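PDB 6F5Z: 24-sterol C-methyltransferase from Haloferax volcanii, which probably transfers methyl groups from S-adenosylmethionine as a holoenzyme with the activator protein Trm112, its physiological substrate being unsettled. Local coordinates for residues Gly39-Asp44 / Ile62-Gly67; Asp105-Met110 / Arg128-Gly133. All coordinates share one frame; numbering follows the deposited sequence.

How the contacts relate
Both contacts involve the Rossmann-like sheet of a class I methyltransferase, whose strand order is 3-2-1-4-5-7-6. Contact 1 comes first along the chain and closes before contact 2 opens; it pairs strands 41-45 and 64-69 across the beta-alpha-beta unit that includes helix 51-60. Contact 2 lies on the other side of strand 41-45, where strand 104-110 is set against the chain leaving helix 119-129. Their centres are about 10 Å apart. Hydrogen bonds from T41 N to the D105 carboxylate and from W108 N to V43 O tie three neighbouring strands in sequence. Strands 41-45 and 104-110 both run on toward bound S-adenosylhomocysteine, near D44 and at M110.

Contact 1 of 2, residues Gly39-Asp44 / Ile62-Gly67; sequences GDTVVD and IGRGFG
T41 pairs with R64 at the start of a parallel strand pair in which the axes of strands 41-44 and 64-67 diverge by only 12°. V42 N donates a hydrogen bond to R64 O, V42 O receives F66 N at 2.9 Å, and D44 N reaches F66 O at 2.8 Å. Ahead of the strands, D40 O takes two donors from the same face of its carbonyl plane. G63 N is the nearer of them, and R64 N lies 3.3 Å from D40 O. Glycine suits position 63, since a CB there would run into G39 O.

The R64 side chain runs past the T41 hydroxyl. Its CB lies 3.7 Å from T41 OG1, and CG and CD pass the same oxygen only slightly farther off. A bend at chi3 (-53°) turns the guanidinium back, and NE donates to T41 OG1 at 3.1 Å, nearly straight at 170° and within the guanidinium plane. NH1 gives a hydrogen bond to a water that is also hydrogen-bonded to T41 OG1, while NH2 makes a salt bridge to D7 of the neighbouring UPF0434 family chain. Beside this group, T41 CG2 meets the edge of the F66 ring at CE1, 3.8 Å away. On the face that carries V42 and D44, V42 CG2 touches I62 CG2 at 3.7 Å, and L56 of helix 51-60 touches both V42 and I62.

One side chain thus serves both the strand pairing and the interface with the partner protein: the T41 hydroxyl and its water hold the arginine, which probably helps present its charge to the partner's aspartate.

Contact 2 of 2, residues Asp105-Met110 / Arg128-Gly133; sequences DHVWSM and RILKPG. With SAH (S-adenosyl-L-homocysteine), chain G; GOL (glycerol), chain F.
D105 and K131 mark the nearest backbone approach, 5.8 Å between their CA atoms, and no backbone hydrogen bond joins the two segments. Although the D105 CB points away from 128-133, CG lies anti to the carbonyl carbon (chi1 -63°) and brings the carboxylate back. The extended lysine lies alongside, pointing the same way, with NZ 3.3 Å from D105 OD1 in a salt bridge whose hydrogen bond is weak. A water links K131 NZ to D105 OD2, which also accepts a hydrogen bond from T41 N. Glycerol, probably from the crystallisation liquor, donates through O2 to D105 OD1 at 2.7 Å. Next to this polar group, L130 CD2 packs on H106 CA at 3.7 Å and on V107 CG2 at 3.8 Å, and I129 CD1 meets the same valine methyl at 4.0 Å. An alanine in place of D105 would probably leave the K131 ammonium without its charged mate and T41 N without its acceptor. Farther along the strand, M110 O accepts from the amino N of S-adenosylhomocysteine at 2.9 Å. A buried apolar patch thus joins the helix end to a strand whose polar start ties to strand 41-45 and whose far end contributes one of several hydrogen bonds to S-adenosylhomocysteine.

Contact 1 of 2, residues Gly39-Asp44 / Ile62-Gly67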
# COMPACT_ATOMS: atom_id res chain seq x y z
N GLY B 39 -6.61 3.40 18.31
CA GLY B 39 -7.86 2.80 18.73
C GLY B 39 -8.40 1.70 17.83
O GLY B 39 -9.39 1.03 18.16
N ASP B 40 -7.78 1.49 16.65
CA ASP B 40 -8.28 0.46 15.72
C ASP B 40 -8.26 -0.97 16.26
O ASP B 40 -7.44 -1.29 17.12
CB ASP B 40 -7.50 0.48 14.41
CG ASP B 40 -7.93 1.55 13.40
OD1 ASP B 40 -8.94 2.26 13.67
OD2 ASP B 40 -7.20 1.73 12.39
N THR B 41 -9.17 -1.79 15.73
CA THR B 41 -9.28 -3.22 16.08
C THR B 41 -8.55 -4.00 15.00
O THR B 41 -8.86 -3.84 13.82
CB THR B 41 -10.73 -3.64 16.16
OG1 THR B 41 -11.36 -3.02 17.28
CG2 THR B 41 -10.88 -5.18 16.29
N VAL B 42 -7.58 -4.83 15.40
CA VAL B 42 -6.82 -5.63 14.45
C VAL B 42 -6.92 -7.11 14.81
O VAL B 42 -6.79 -7.48 16.00
CB VAL B 42 -5.33 -5.16 14.42
CG1 VAL B 42 -4.45 -6.05 13.51
CG2 VAL B 42 -5.25 -3.70 13.96
N VAL B 43 -7.07 -7.95 13.80
CA VAL B 43 -7.03 -9.41 13.94
C VAL B 43 -5.72 -9.90 13.30
O VAL B 43 -5.37 -9.49 12.17
CB VAL B 43 -8.26 -10.08 13.28
CG1 VAL B 43 -8.08 -11.61 13.19
CG2 VAL B 43 -9.51 -9.75 14.07
N ASP B 44 -4.99 -10.71 14.05
CA ASP B 44 -3.72 -11.27 13.60
C ASP B 44 -3.95 -12.77 13.38
O ASP B 44 -4.23 -13.51 14.36
CB ASP B 44 -2.67 -11.03 14.71
CG ASP B 44 -1.30 -11.62 14.50
OD1 ASP B 44 -1.08 -12.27 13.45
OD2 ASP B 44 -0.44 -11.44 15.40
N ILE B 62 -2.97 0.73 18.31
CA ILE B 62 -4.22 0.01 18.12
C ILE B 62 -4.90 -0.12 19.47
O ILE B 62 -4.24 -0.13 20.52
CB ILE B 62 -4.02 -1.37 17.45
CG1 ILE B 62 -3.16 -2.33 18.29
CG2 ILE B 62 -3.44 -1.20 16.06
CD1 ILE B 62 -3.29 -3.83 17.81
N GLY B 63 -6.22 -0.18 19.42
CA GLY B 63 -7.01 -0.23 20.64
C GLY B 63 -7.37 -1.61 21.12
O GLY B 63 -7.54 -1.82 22.33
N ARG B 64 -7.65 -2.51 20.16
CA ARG B 64 -8.06 -3.88 20.48
C ARG B 64 -7.35 -4.80 19.52
O ARG B 64 -7.25 -4.49 18.33
CB ARG B 64 -9.56 -4.07 20.30
CG ARG B 64 -10.36 -2.94 20.93
CD ARG B 64 -11.80 -3.25 21.21
NE ARG B 64 -12.52 -3.77 20.05
CZ ARG B 64 -13.68 -4.41 20.19
NH1 ARG B 64 -14.32 -4.87 19.13
NH2 ARG B 64 -14.19 -4.60 21.40
N GLY B 65 -6.84 -5.90 20.04
CA GLY B 65 -6.18 -6.85 19.16
C GLY B 65 -6.62 -8.25 19.47
O GLY B 65 -6.89 -8.57 20.65
N PHE B 66 -6.77 -9.08 18.40
CA PHE B 66 -7.15 -10.48 18.57
C PHE B 66 -6.13 -11.32 17.83
O PHE B 66 -6.01 -11.17 16.61
CB PHE B 66 -8.53 -10.79 18.00
CG PHE B 66 -9.66 -10.03 18.63
CD1 PHE B 66 -9.94 -8.72 18.25
CD2 PHE B 66 -10.44 -10.62 19.61
CE1 PHE B 66 -10.95 -8.00 18.87
CE2 PHE B 66 -11.49 -9.91 20.20
CZ PHE B 66 -11.74 -8.60 19.84
N GLY B 67 -5.40 -12.16 18.55
CA GLY B 67 -4.40 -13.05 17.97
C GLY B 67 -5.00 -14.44 17.89
O GLY B 67 -5.23 -15.08 18.93
O HOH W 1 -14.28 -3.72 16.56

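Contact 2 of 2, residues Asp105-Met110 / Arg128-Gly133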
# COMPACT_ATOMS: atom_id res chain seq x y z
N ASP B 105 -11.05 -3.54 11.89
CA ASP B 105 -10.48 -2.48 11.05
C ASP B 105 -9.39 -2.98 10.12
O ASP B 105 -9.32 -2.51 8.98
CB ASP B 105 -9.94 -1.34 11.93
CG ASP B 105 -11.03 -0.66 12.75
OD1 ASP B 105 -11.94 -0.06 12.13
OD2 ASP B 105 -11.07 -0.85 13.97
N HIS B 106 -8.51 -3.89 10.61
CA HIS B 106 -7.46 -4.43 9.75
C HIS B 106 -7.13 -5.85 10.15
O HIS B 106 -7.32 -6.23 11.32
CB HIS B 106 -6.15 -3.61 9.84
CG HIS B 106 -6.33 -2.17 9.57
ND1 HIS B 106 -6.51 -1.24 10.60
CD2 HIS B 106 -6.42 -1.54 8.38
CE1 HIS B 106 -6.70 -0.08 9.99
NE2 HIS B 106 -6.67 -0.19 8.67
N VAL B 107 -6.67 -6.63 9.17
CA VAL B 107 -6.23 -8.01 9.44
C VAL B 107 -4.77 -8.08 8.97
O VAL B 107 -4.42 -7.59 7.89
CB VAL B 107 -7.09 -9.03 8.63
CG1 VAL B 107 -6.55 -10.46 8.77
CG2 VAL B 107 -8.54 -8.98 9.11
N TRP B 108 -3.93 -8.72 9.80
CA TRP B 108 -2.53 -8.96 9.53
C TRP B 108 -2.30 -10.46 9.54
O TRP B 108 -2.87 -11.18 10.36
CB TRP B 108 -1.68 -8.36 10.69
CG TRP B 108 -0.28 -8.89 10.78
CD1 TRP B 108 0.15 -9.95 11.54
CD2 TRP B 108 0.86 -8.46 10.01
NE1 TRP B 108 1.51 -10.16 11.34
CE2 TRP B 108 1.95 -9.28 10.37
CE3 TRP B 108 1.05 -7.45 9.04
CZ2 TRP B 108 3.24 -9.06 9.88
CZ3 TRP B 108 2.32 -7.25 8.51
CH2 TRP B 108 3.39 -8.09 8.91
N SER B 109 -1.44 -10.94 8.65
CA SER B 109 -1.00 -12.32 8.72
C SER B 109 0.42 -12.43 8.18
O SER B 109 0.70 -11.97 7.07
CB SER B 109 -1.97 -13.25 8.01
OG SER B 109 -1.53 -14.60 8.10
N MET B 110 1.31 -13.05 8.95
CA MET B 110 2.70 -13.25 8.49
C MET B 110 3.02 -14.75 8.59
O MET B 110 2.82 -15.38 9.65
CB MET B 110 3.68 -12.47 9.38
CG MET B 110 5.16 -12.83 9.20
SD MET B 110 5.77 -12.32 7.58
CE MET B 110 7.55 -12.58 7.76
N ARG B 128 -15.16 -10.51 4.60
CA ARG B 128 -16.40 -10.46 5.39
C ARG B 128 -16.19 -9.73 6.72
O ARG B 128 -16.97 -8.81 7.03
CB ARG B 128 -16.91 -11.89 5.66
CG ARG B 128 -18.19 -11.89 6.50
CD ARG B 128 -18.68 -13.31 6.79
NE ARG B 128 -17.79 -14.05 7.68
CZ ARG B 128 -17.67 -13.84 8.98
NH1 ARG B 128 -18.43 -12.92 9.59
NH2 ARG B 128 -16.82 -14.55 9.71
N ILE B 129 -15.16 -10.13 7.51
CA ILE B 129 -14.98 -9.50 8.83
C ILE B 129 -14.46 -8.05 8.78
O ILE B 129 -14.70 -7.28 9.71
CB ILE B 129 -14.14 -10.35 9.78
CG1 ILE B 129 -12.64 -10.39 9.30
CG2 ILE B 129 -14.75 -11.78 9.90
CD1 ILE B 129 -11.75 -11.08 10.34
N LEU B 130 -13.74 -7.70 7.72
CA LEU B 130 -13.24 -6.35 7.60
C LEU B 130 -14.37 -5.36 7.39
O LEU B 130 -15.22 -5.58 6.54
CB LEU B 130 -12.29 -6.25 6.39
CG LEU B 130 -10.87 -6.72 6.65
CD1 LEU B 130 -10.08 -6.77 5.32
CD2 LEU B 130 -10.18 -5.85 7.71
N LYS B 131 -14.26 -4.21 8.02
CA LYS B 131 -15.13 -3.09 7.70
C LYS B 131 -14.79 -2.61 6.27
O LYS B 131 -13.61 -2.65 5.89
CB LYS B 131 -14.86 -1.95 8.67
CG LYS B 131 -15.33 -2.25 10.09
CD LYS B 131 -14.88 -1.17 11.07
CE LYS B 131 -15.41 -1.42 12.45
NZ LYS B 131 -14.96 -0.34 13.36
N PRO B 132 -15.75 -2.08 5.49
CA PRO B 132 -15.39 -1.46 4.19
C PRO B 132 -14.28 -0.41 4.40
O PRO B 132 -14.32 0.41 5.31
CB PRO B 132 -16.70 -0.76 3.77
CG PRO B 132 -17.76 -1.60 4.41
CD PRO B 132 -17.20 -1.98 5.76
N GLY B 133 -13.25 -0.48 3.56
CA GLY B 133 -12.10 0.40 3.64
C GLY B 133 -10.98 -0.16 4.52
O GLY B 133 -9.90 0.41 4.57
N SAH G . 2.83 -15.02 12.49
CA SAH G . 3.85 -15.70 13.32
CB SAH G . 3.76 -17.28 13.28
CG SAH G . 4.04 -17.86 11.89
SD SAH G . 3.94 -19.69 11.93
C SAH G . 5.29 -15.28 12.94
O SAH G . 5.36 -14.38 11.99
OXT SAH G . 6.27 -15.73 13.49
C5' SAH G . 2.25 -20.03 11.40
C4' SAH G . 1.22 -19.85 12.51
O4' SAH G . -0.09 -20.04 11.92
C3' SAH G . 1.38 -20.92 13.59
O3' SAH G . 1.39 -20.37 14.91
C2' SAH G . 0.24 -21.91 13.29
O2' SAH G . -0.26 -22.62 14.42
C1' SAH G . -0.82 -21.00 12.67
N9 SAH G . -1.74 -21.68 11.75
C8 SAH G . -1.41 -22.43 10.65
N7 SAH G . -2.44 -22.88 9.98
C5 SAH G . -3.53 -22.39 10.69
C6 SAH G . -4.92 -22.52 10.50
N6 SAH G . -5.48 -23.23 9.51
N1 SAH G . -5.74 -21.91 11.39
C2 SAH G . -5.19 -21.25 12.42
N3 SAH G . -3.90 -21.06 12.70
C4 SAH G . -3.11 -21.65 11.79
C1 GOL F . -11.38 0.05 8.68
O1 GOL F . -10.12 0.67 8.49
C2 GOL F . -12.41 1.03 9.20
O2 GOL F . -11.82 1.85 10.21
C3 GOL F . -13.07 1.87 8.13
O3 GOL F . -12.22 2.07 7.01
O HOH W 2 -13.53 -1.14 15.64
O HOH W 3 -7.95 1.69 6.02